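Local coordinates for arsenate reductase (ArsC) (Archaeoglobus fulgidus, PDB 1Y1L), which probably reduces arsenate to arsenite in arsenical detoxification, on a scaffold of the low molecular weight phosphotyrosine phosphatase family, at residues 7-10 against 11-15; 38-42 against 43-47; 76-79 against 80-83. One frame throughout, in Å; residues are numbered along the deposited sequence.

Contact 1: 7-10 against 11-15. With CD (cadmium ion), chain E.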
ATOM      1  N   ILE A   7      -8.305  -4.236  13.683  1.00 30.07           N
ATOM      2  CA  ILE A   7      -7.125  -4.456  14.495  1.00 32.28           C
ATOM      3  C   ILE A   7      -7.345  -5.527  15.546  1.00 37.69           C
ATOM      4  O   ILE A   7      -7.050  -6.690  15.332  1.00 43.46           O
ATOM      5  CB  ILE A   7      -6.668  -3.179  15.214  1.00 27.61           C
ATOM      6  CG1 ILE A   7      -6.298  -2.087  14.215  1.00 25.72           C
ATOM      7  CG2 ILE A   7      -5.496  -3.488  16.127  1.00 27.97           C
ATOM      8  CD1 ILE A   7      -5.968  -0.773  14.883  1.00 24.86           C
ATOM      9  N   HIS A   8      -7.865  -5.113  16.691  1.00 43.77           N
ATOM     10  CA  HIS A   8      -8.087  -6.000  17.818  1.00 43.22           C
ATOM     11  C   HIS A   8      -9.199  -7.079  17.707  1.00 42.30           C
ATOM     12  O   HIS A   8      -9.170  -8.056  18.446  1.00 45.36           O
ATOM     13  CB  HIS A   8      -8.142  -5.153  19.088  1.00 41.45           C
ATOM     14  CG  HIS A   8      -9.148  -4.024  19.035  1.00 40.08           C
ATOM     15  ND1 HIS A   8      -9.881  -3.638  20.137  1.00 40.61           N
ATOM     16  CD2 HIS A   8      -9.545  -3.209  18.028  1.00 31.69           C
ATOM     17  CE1 HIS A   8     -10.706  -2.666  19.800  1.00 38.34           C
ATOM     18  NE2 HIS A   8     -10.512  -2.379  18.528  1.00 32.66           N
ATOM     19  N   ASN A   9     -10.098  -6.959  16.726  1.00 41.63           N
ATOM     20  CA  ASN A   9     -11.187  -7.943  16.512  1.00 41.48           C
ATOM     21  C   ASN A   9     -12.038  -8.286  17.741  1.00 41.56           C
ATOM     22  O   ASN A   9     -12.056  -9.430  18.216  1.00 39.25           O
ATOM     23  CB  ASN A   9     -10.645  -9.249  15.908  1.00 38.71           C
ATOM     24  CG  ASN A   9     -11.740 -10.309  15.702  1.00 46.98           C
ATOM     25  OD1 ASN A   9     -11.465 -11.510  15.692  1.00 52.81           O
ATOM     26  ND2 ASN A   9     -12.989  -9.863  15.571  1.00 45.47           N
ATOM     27  N   THR A  10     -12.809  -7.319  18.211  1.00 42.33           N
ATOM     28  CA  THR A  10     -13.629  -7.547  19.389  1.00 38.81           C
ATOM     29  C   THR A  10     -15.049  -7.014  19.203  1.00 39.32           C
ATOM     30  O   THR A  10     -16.001  -7.568  19.753  1.00 41.15           O
ATOM     31  CB  THR A  10     -12.973  -6.889  20.623  1.00 36.00           C
ATOM     32  OG1 THR A  10     -11.693  -7.483  20.884  1.00 30.51           O
ATOM     33  CG2 THR A  10     -13.823  -7.065  21.835  1.00 42.93           C
ATOM     34  N   ALA A  11     -15.191  -5.968  18.391  1.00 35.83           N
ATOM     35  CA  ALA A  11     -16.490  -5.354  18.154  1.00 35.22           C
ATOM     36  C   ALA A  11     -16.918  -5.255  16.689  1.00 36.94           C
ATOM     37  O   ALA A  11     -17.664  -6.105  16.200  1.00 35.78           O
ATOM     38  CB  ALA A  11     -16.526  -3.979  18.793  1.00 31.88           C
ATOM     39  N   ARG A  12     -16.497  -4.178  16.024  1.00 34.12           N
ATOM     40  CA  ARG A  12     -16.836  -3.917  14.623  1.00 30.71           C
ATOM     41  C   ARG A  12     -16.678  -5.130  13.711  1.00 29.20           C
ATOM     42  O   ARG A  12     -17.573  -5.468  12.940  1.00 31.86           O
ATOM     43  CB  ARG A  12     -15.993  -2.761  14.085  1.00 21.81           C
ATOM     44  CG  ARG A  12     -15.997  -1.562  14.990  1.00 26.93           C
ATOM     45  CD  ARG A  12     -15.738  -0.264  14.256  1.00 25.85           C
ATOM     46  NE  ARG A  12     -14.352  -0.079  13.831  1.00 32.84           N
ATOM     47  CZ  ARG A  12     -13.287  -0.154  14.625  1.00 27.18           C
ATOM     48  NH1 ARG A  12     -12.073   0.050  14.128  1.00 31.67           N
ATOM     49  NH2 ARG A  12     -13.419  -0.469  15.906  1.00 27.33           N
ATOM     50  N   SER A  13     -15.520  -5.760  13.782  1.00 29.26           N
ATOM     51  CA  SER A  13     -15.233  -6.924  12.973  1.00 28.32           C
ATOM     52  C   SER A  13     -16.379  -7.885  13.139  1.00 26.99           C
ATOM     53  O   SER A  13     -17.021  -8.302  12.178  1.00 24.84           O
ATOM     54  CB  SER A  13     -13.957  -7.567  13.494  1.00 34.80           C
ATOM     55  OG  SER A  13     -13.053  -6.565  13.940  1.00 38.81           O
ATOM     56  N   VAL A  14     -16.672  -8.161  14.394  1.00 27.41           N
ATOM     57  CA  VAL A  14     -17.731  -9.076  14.750  1.00 32.41           C
ATOM     58  C   VAL A  14     -19.120  -8.587  14.367  1.00 28.44           C
ATOM     59  O   VAL A  14     -19.989  -9.392  14.075  1.00 29.53           O
ATOM     60  CB  VAL A  14     -17.714  -9.357  16.254  1.00 38.33           C
ATOM     61  CG1 VAL A  14     -18.740 -10.423  16.591  1.00 43.31           C
ATOM     62  CG2 VAL A  14     -16.307  -9.764  16.703  1.00 35.81           C
ATOM     63  N   MET A  15     -19.356  -7.285  14.448  1.00 25.63           N
ATOM     64  CA  MET A  15     -20.666  -6.758  14.104  1.00 25.46           C
ATOM     65  C   MET A  15     -20.956  -6.970  12.632  1.00 24.66           C
ATOM     66  O   MET A  15     -21.993  -7.537  12.279  1.00 28.69           O
ATOM     67  CB  MET A  15     -20.785  -5.263  14.438  1.00 31.14           C
ATOM     68  CG  MET A  15     -20.858  -4.935  15.929  1.00 31.69           C
ATOM     69  SD  MET A  15     -20.911  -3.151  16.275  1.00 43.30           S
ATOM     70  CE  MET A  15     -21.971  -3.077  17.699  1.00 46.80           C
TER
HETATM   71 CD    CD E 125      -8.485  -1.929  19.684  1.00  2.66          CD
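N9 and S13 meet where the loop after strand 2-6 turns into helix 12-21, within the phosphate-binding P-loop of the low molecular weight phosphatase fold; I7 to S13 follow the signature cysteine directly, and R12 and S13 close the C-X5-R-S/T motif. The amide nitrogen ND2 of N9 lies 3.2 Å from CB of S13. The N9 side chain crosses that of V14 at about a right angle, ND2 coming 3.5 Å from CG2, and the same V14 methyl packs against the T10 carbonyl oxygen. S13 OG rests 3.5 Å from N9 CA. These contacts are packing, without hydrogen bonds. CG of N9 stands anti to the backbone N (chi1 179°), which carries the amide over the first helical turn, and its OD1 is gripped from elsewhere by R60 N. Asparagine suits this place, being tolerant of the left-handed backbone (phi 51°) that turns the loop.

Further out, R12 NH2 and H8 NE2 stay 4.4 Å apart. The guanidinium is positioned by E78, which holds NH1; in relatives the arginine of this motif holds the oxyanion, as its place here suggests. H8 and E35 of the second subunit bind a cadmium ion, whose placement against the imidazole is doubtful because it is equally near carbon atoms of the ring. The small residue A11 is the helix N-cap, and its carbonyl O accepts from M15 N at 2.7 Å.

Contact 2: 38-42 against 43-47; sequences ERVDE and TVKRL
D41 and T43 sit side by side at the start of helix 42-49, where D41 is the N-cap and forms an Asx turn: its OD1 accepts from T43 N at 2.8 Å, using the lone pair that faces away from OD2. Having CG anti to the backbone N (chi1 -150°) swings the carboxylate over the first helical turn, where a negative group would probably be favoured by the helix dipole. T43 OG1 lies 3.0 Å from the same OD1, but D103 competes for its proton; D41 OD2 in turn is hydrogen-bonded to Y107 OH, so both oxygens of the cap have partners. Nearer the backbone, D41 CB meets V44 CG2 at 3.4 Å, the two side chains crossing at about a right angle, and the branched, apolar valine is buried beside M15.

On the exposed flank, E42 and K45 run alongside each other, one helical turn apart. The K45 chain leaves between the backbone N and carbonyl carbon (chi1 58°) and bends about CG-CD, while E42 bends about CB-CG. Their ends meet in a salt bridge, OE2 to NZ at 3.4 Å, whose hydrogen bond is weak, and the aliphatic part of the lysine passes V40 O, with CE 3.6 Å from it. The first backbone bond of the helix runs from K45 N to D41 O at 3.2 Å.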
ATOM      1  N   GLU A  38      -8.594 -11.387  24.040  1.00 54.85           N
ATOM      2  CA  GLU A  38      -9.177 -12.490  24.801  1.00 56.01           C
ATOM      3  C   GLU A  38     -10.692 -12.642  24.648  1.00 54.54           C
ATOM      4  O   GLU A  38     -11.192 -13.749  24.424  1.00 50.91           O
ATOM      5  CB  GLU A  38      -8.853 -12.328  26.296  1.00 65.35           C
ATOM      6  CG  GLU A  38      -7.581 -11.517  26.629  1.00 72.87           C
ATOM      7  CD  GLU A  38      -6.284 -12.323  26.541  1.00 74.32           C
ATOM      8  OE1 GLU A  38      -5.782 -12.551  25.417  1.00 75.79           O
ATOM      9  OE2 GLU A  38      -5.747 -12.704  27.605  1.00 73.86           O
ATOM     10  N   ARG A  39     -11.412 -11.527  24.771  1.00 54.59           N
ATOM     11  CA  ARG A  39     -12.877 -11.534  24.711  1.00 56.04           C
ATOM     12  C   ARG A  39     -13.558 -10.668  23.661  1.00 51.09           C
ATOM     13  O   ARG A  39     -13.049  -9.621  23.279  1.00 53.41           O
ATOM     14  CB  ARG A  39     -13.444 -11.139  26.089  1.00 62.57           C
ATOM     15  CG  ARG A  39     -12.854  -9.843  26.734  1.00 72.42           C
ATOM     16  CD  ARG A  39     -13.086  -8.561  25.894  1.00 80.97           C
ATOM     17  NE  ARG A  39     -12.859  -7.306  26.623  1.00 86.63           N
ATOM     18  CZ  ARG A  39     -12.640  -6.123  26.045  1.00 88.65           C
ATOM     19  NH1 ARG A  39     -12.461  -5.039  26.792  1.00 88.64           N
ATOM     20  NH2 ARG A  39     -12.561  -6.022  24.724  1.00 90.62           N
ATOM     21  N   VAL A  40     -14.728 -11.105  23.209  1.00 46.79           N
ATOM     22  CA  VAL A  40     -15.493 -10.308  22.260  1.00 42.74           C
ATOM     23  C   VAL A  40     -16.246  -9.319  23.138  1.00 43.09           C
ATOM     24  O   VAL A  40     -16.700  -9.670  24.230  1.00 42.06           O
ATOM     25  CB  VAL A  40     -16.468 -11.163  21.424  1.00 42.14           C
ATOM     26  CG1 VAL A  40     -17.529 -10.293  20.779  1.00 42.33           C
ATOM     27  CG2 VAL A  40     -15.703 -11.870  20.335  1.00 39.35           C
ATOM     28  N   ASP A  41     -16.336  -8.081  22.676  1.00 43.66           N
ATOM     29  CA  ASP A  41     -16.990  -7.019  23.425  1.00 44.26           C
ATOM     30  C   ASP A  41     -18.342  -7.428  23.954  1.00 49.58           C
ATOM     31  O   ASP A  41     -19.146  -8.036  23.242  1.00 57.63           O
ATOM     32  CB  ASP A  41     -17.130  -5.723  22.597  1.00 40.19           C
ATOM     33  CG  ASP A  41     -17.098  -4.535  23.530  1.00 36.85           C
ATOM     34  OD1 ASP A  41     -18.077  -4.315  24.267  1.00 39.87           O
ATOM     35  OD2 ASP A  41     -16.077  -3.824  23.530  1.00 40.34           O
ATOM     36  N   GLU A  42     -18.573  -7.088  25.217  1.00 51.17           N
ATOM     37  CA  GLU A  42     -19.824  -7.402  25.885  1.00 56.47           C
ATOM     38  C   GLU A  42     -20.941  -6.474  25.410  1.00 54.44           C
ATOM     39  O   GLU A  42     -22.109  -6.866  25.392  1.00 57.58           O
ATOM     40  CB  GLU A  42     -19.645  -7.319  27.399  1.00 60.44           C
ATOM     41  CG  GLU A  42     -18.504  -8.192  27.933  1.00 68.58           C
ATOM     42  CD  GLU A  42     -18.664  -9.685  27.608  1.00 71.72           C
ATOM     43  OE1 GLU A  42     -19.790 -10.220  27.735  1.00 66.46           O
ATOM     44  OE2 GLU A  42     -17.655 -10.327  27.237  1.00 74.12           O
ATOM     45  N   THR A  43     -20.584  -5.250  25.025  1.00 48.70           N
ATOM     46  CA  THR A  43     -21.574  -4.301  24.537  1.00 42.83           C
ATOM     47  C   THR A  43     -22.119  -4.798  23.220  1.00 44.78           C
ATOM     48  O   THR A  43     -23.314  -4.657  22.922  1.00 40.89           O
ATOM     49  CB  THR A  43     -20.957  -2.947  24.275  1.00 40.45           C
ATOM     50  OG1 THR A  43     -20.233  -2.539  25.437  1.00 39.42           O
ATOM     51  CG2 THR A  43     -22.039  -1.922  23.965  1.00 30.89           C
ATOM     52  N   VAL A  44     -21.210  -5.354  22.423  1.00 45.03           N
ATOM     53  CA  VAL A  44     -21.533  -5.883  21.107  1.00 44.09           C
ATOM     54  C   VAL A  44     -22.430  -7.104  21.157  1.00 42.75           C
ATOM     55  O   VAL A  44     -23.453  -7.150  20.470  1.00 47.72           O
ATOM     56  CB  VAL A  44     -20.267  -6.249  20.320  1.00 42.83           C
ATOM     57  CG1 VAL A  44     -20.646  -6.832  18.966  1.00 48.37           C
ATOM     58  CG2 VAL A  44     -19.414  -5.019  20.123  1.00 44.48           C
ATOM     59  N   LYS A  45     -22.016  -8.107  21.921  1.00 38.04           N
ATOM     60  CA  LYS A  45     -22.808  -9.319  22.014  1.00 42.68           C
ATOM     61  C   LYS A  45     -24.186  -9.032  22.577  1.00 41.38           C
ATOM     62  O   LYS A  45     -25.144  -9.742  22.270  1.00 45.33           O
ATOM     63  CB  LYS A  45     -22.087 -10.401  22.822  1.00 43.71           C
ATOM     64  CG  LYS A  45     -21.709 -10.020  24.211  1.00 42.54           C
ATOM     65  CD  LYS A  45     -21.086 -11.198  24.936  1.00 45.32           C
ATOM     66  CE  LYS A  45     -19.750 -11.577  24.338  1.00 42.44           C
ATOM     67  NZ  LYS A  45     -19.062 -12.610  25.156  1.00 47.29           N
ATOM     68  N   ARG A  46     -24.270  -7.993  23.408  1.00 38.64           N
ATOM     69  CA  ARG A  46     -25.524  -7.577  24.015  1.00 38.68           C
ATOM     70  C   ARG A  46     -26.336  -6.944  22.910  1.00 38.65           C
ATOM     71  O   ARG A  46     -27.488  -7.299  22.690  1.00 42.59           O
ATOM     72  CB  ARG A  46     -25.277  -6.542  25.121  1.00 39.59           C
ATOM     73  CG  ARG A  46     -26.547  -5.825  25.602  1.00 48.56           C
ATOM     74  CD  ARG A  46     -26.218  -4.482  26.226  1.00 57.90           C
ATOM     75  NE  ARG A  46     -27.382  -3.594  26.297  1.00 63.19           N
ATOM     76  CZ  ARG A  46     -27.326  -2.263  26.188  1.00 68.88           C
ATOM     77  NH1 ARG A  46     -28.438  -1.543  26.270  1.00 74.94           N
ATOM     78  NH2 ARG A  46     -26.167  -1.643  25.984  1.00 67.94           N
ATOM     79  N   LEU A  47     -25.721  -5.987  22.232  1.00 37.12           N
ATOM     80  CA  LEU A  47     -26.361  -5.274  21.138  1.00 36.30           C
ATOM     81  C   LEU A  47     -26.848  -6.182  19.998  1.00 38.06           C
ATOM     82  O   LEU A  47     -27.877  -5.913  19.368  1.00 35.32           O
ATOM     83  CB  LEU A  47     -25.403  -4.201  20.610  1.00 35.14           C
ATOM     84  CG  LEU A  47     -25.604  -2.758  21.098  1.00 30.19           C
ATOM     85  CD1 LEU A  47     -26.037  -2.719  22.530  1.00 30.07           C
ATOM     86  CD2 LEU A  47     -24.318  -1.985  20.897  1.00 35.75           C
TER

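Contact 3: 76-79 against 80-83; sequences VCEE and SSCV
C77 and C82 are joined by a disulfide that closes a short loop at the end of strand 73-77, and this is the buried, covalently closed part of the contact. C77 SG is bonded to C82 SG at 1.9 Å. C77 holds its sulfur beside its own backbone N, whereas C82 sends its sulfur anti to N (chi1 -152°); the two thus reach one another across the loop, with C77 CA 4.4 Å from C82 CA. The bond accords with an oxidised form of the enzyme, and it recalls the redox disulfide of thioredoxin-coupled arsenate reductases, in which a cysteine pair is oxidised as arsenate is reduced; such a role is probable here but inferred.

The turn between them is looser and partly exposed. S81 puts its hydroxyl against the aliphatic part of E78, S81 OG lying 3.2 Å from E78 CB, and the carboxylate of E78 then bends away, towards R12, which holds its OE1 in a salt bridge. S80, a small polar residue at the bend, packs on D63 of the second subunit. E79, its CG anti to N and its chain extended, reaches towards solvent, as suits a charged residue at a loop tip, although the like-charged D63 of the second subunit comes near its acid. V83 packs against that subunit too.

In the fold, the loop leads from strand 73-77 to strand 91-95 of the parallel sheet: R93 lies beside both cysteines, H95 packs on C77 while its ND1 is hydrogen-bonded to E78 O, and C82 packs on T75.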
ATOM      1  N   VAL A  76     -11.739  -2.865   8.026  1.00 36.88           N
ATOM      2  CA  VAL A  76     -12.309  -1.774   8.805  1.00 36.14           C
ATOM      3  C   VAL A  76     -11.154  -0.959   9.383  1.00 43.18           C
ATOM      4  O   VAL A  76     -10.556  -1.333  10.404  1.00 42.49           O
ATOM      5  CB  VAL A  76     -13.229  -2.289   9.936  1.00 32.08           C
ATOM      6  CG1 VAL A  76     -13.683  -1.143  10.799  1.00 28.31           C
ATOM      7  CG2 VAL A  76     -14.446  -2.963   9.346  1.00 26.19           C
ATOM      8  N   CYS A  77     -10.813   0.121   8.681  1.00 54.20           N
ATOM      9  CA  CYS A  77      -9.722   1.015   9.065  1.00 63.96           C
ATOM     10  C   CYS A  77     -10.108   2.108  10.075  1.00 60.81           C
ATOM     11  O   CYS A  77     -11.292   2.400  10.292  1.00 57.58           O
ATOM     12  CB  CYS A  77      -9.173   1.736   7.809  1.00 68.43           C
ATOM     13  SG  CYS A  77      -9.277   0.649   6.351  1.00 97.33           S
ATOM     14  N   GLU A  78      -9.082   2.700  10.687  1.00 61.89           N
ATOM     15  CA  GLU A  78      -9.236   3.767  11.674  1.00 62.62           C
ATOM     16  C   GLU A  78      -9.387   5.112  10.956  1.00 69.19           C
ATOM     17  O   GLU A  78      -9.550   5.152   9.736  1.00 67.12           O
ATOM     18  CB  GLU A  78      -7.998   3.806  12.570  1.00 58.27           C
ATOM     19  CG  GLU A  78      -7.655   2.488  13.247  1.00 49.03           C
ATOM     20  CD  GLU A  78      -8.319   2.324  14.600  1.00 51.71           C
ATOM     21  OE1 GLU A  78      -9.447   1.792  14.650  1.00 48.32           O
ATOM     22  OE2 GLU A  78      -7.706   2.721  15.619  1.00 53.62           O
ATOM     23  N   GLU A  79      -9.310   6.210  11.706  1.00 75.58           N
ATOM     24  CA  GLU A  79      -9.430   7.548  11.114  1.00 80.37           C
ATOM     25  C   GLU A  79      -8.339   7.821  10.073  1.00 79.81           C
ATOM     26  O   GLU A  79      -8.559   8.571   9.111  1.00 80.50           O
ATOM     27  CB  GLU A  79      -9.381   8.642  12.194  1.00 85.71           C
ATOM     28  CG  GLU A  79      -9.690  10.049  11.656  1.00 91.52           C
ATOM     29  CD  GLU A  79      -9.319  11.170  12.624  1.00 94.91           C
ATOM     30  OE1 GLU A  79      -8.477  12.020  12.250  1.00 95.45           O
ATOM     31  OE2 GLU A  79      -9.873  11.212  13.748  1.00 96.10           O
ATOM     32  N   SER A  80      -7.173   7.212  10.263  1.00 77.63           N
ATOM     33  CA  SER A  80      -6.060   7.410   9.348  1.00 76.78           C
ATOM     34  C   SER A  80      -4.990   6.335   9.471  1.00 75.66           C
ATOM     35  O   SER A  80      -3.798   6.637   9.583  1.00 74.68           O
ATOM     36  CB  SER A  80      -5.447   8.804   9.553  1.00 79.20           C
ATOM     37  OG  SER A  80      -5.147   9.065  10.919  1.00 83.76           O
ATOM     38  N   SER A  81      -5.405   5.079   9.407  1.00 73.82           N
ATOM     39  CA  SER A  81      -4.447   3.992   9.503  1.00 71.22           C
ATOM     40  C   SER A  81      -5.018   2.661   9.057  1.00 70.88           C
ATOM     41  O   SER A  81      -5.260   1.759   9.863  1.00 71.27           O
ATOM     42  CB  SER A  81      -3.870   3.906  10.915  1.00 69.46           C
ATOM     43  OG  SER A  81      -4.893   4.009  11.883  1.00 74.13           O
ATOM     44  N   CYS A  82      -5.256   2.562   7.754  1.00 70.99           N
ATOM     45  CA  CYS A  82      -5.785   1.345   7.157  1.00 78.09           C
ATOM     46  C   CYS A  82      -4.669   0.324   7.030  1.00 72.05           C
ATOM     47  O   CYS A  82      -3.681   0.548   6.326  1.00 71.21           O
ATOM     48  CB  CYS A  82      -6.356   1.645   5.773  1.00 84.15           C
ATOM     49  SG  CYS A  82      -7.678   0.456   5.384  1.00100.60           S
ATOM     50  N   VAL A  83      -4.817  -0.781   7.749  1.00 65.27           N
ATOM     51  CA  VAL A  83      -3.838  -1.854   7.714  1.00 57.72           C
ATOM     52  C   VAL A  83      -3.945  -2.611   6.375  1.00 56.60           C
ATOM     53  O   VAL A  83      -5.037  -2.759   5.818  1.00 57.24           O
ATOM     54  CB  VAL A  83      -4.039  -2.807   8.927  1.00 56.17           C
ATOM     55  CG1 VAL A  83      -5.457  -3.346   8.958  1.00 51.15           C
ATOM     56  CG2 VAL A  83      -3.028  -3.932   8.897  1.00 63.95           C
TER

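How the contacts relate
Contact 1, in the P-loop and the start of its helix, is the middle term of the three. Contact 2, its centre 9 Å from that of contact 1, joins it through a probable hydrogen bond between D41 N and T10 O at 3.0 Å and through A11 CB against V44 CG2 at 3.3 Å. Contact 3 lies 13 Å away, centre to centre, tied by R12 NH1 to E78 OE1 at 3.2 Å; E78 is next to the disulfide. Contacts 2 and 3 do not touch, their nearest atoms being about 12 Å apart. H8 binds a cadmium ion, while the side chains of C82 and D41 lie about 5 Å and about 9 Å from bound cadmium ions. Contacts 1 and 3 both meet the second subunit.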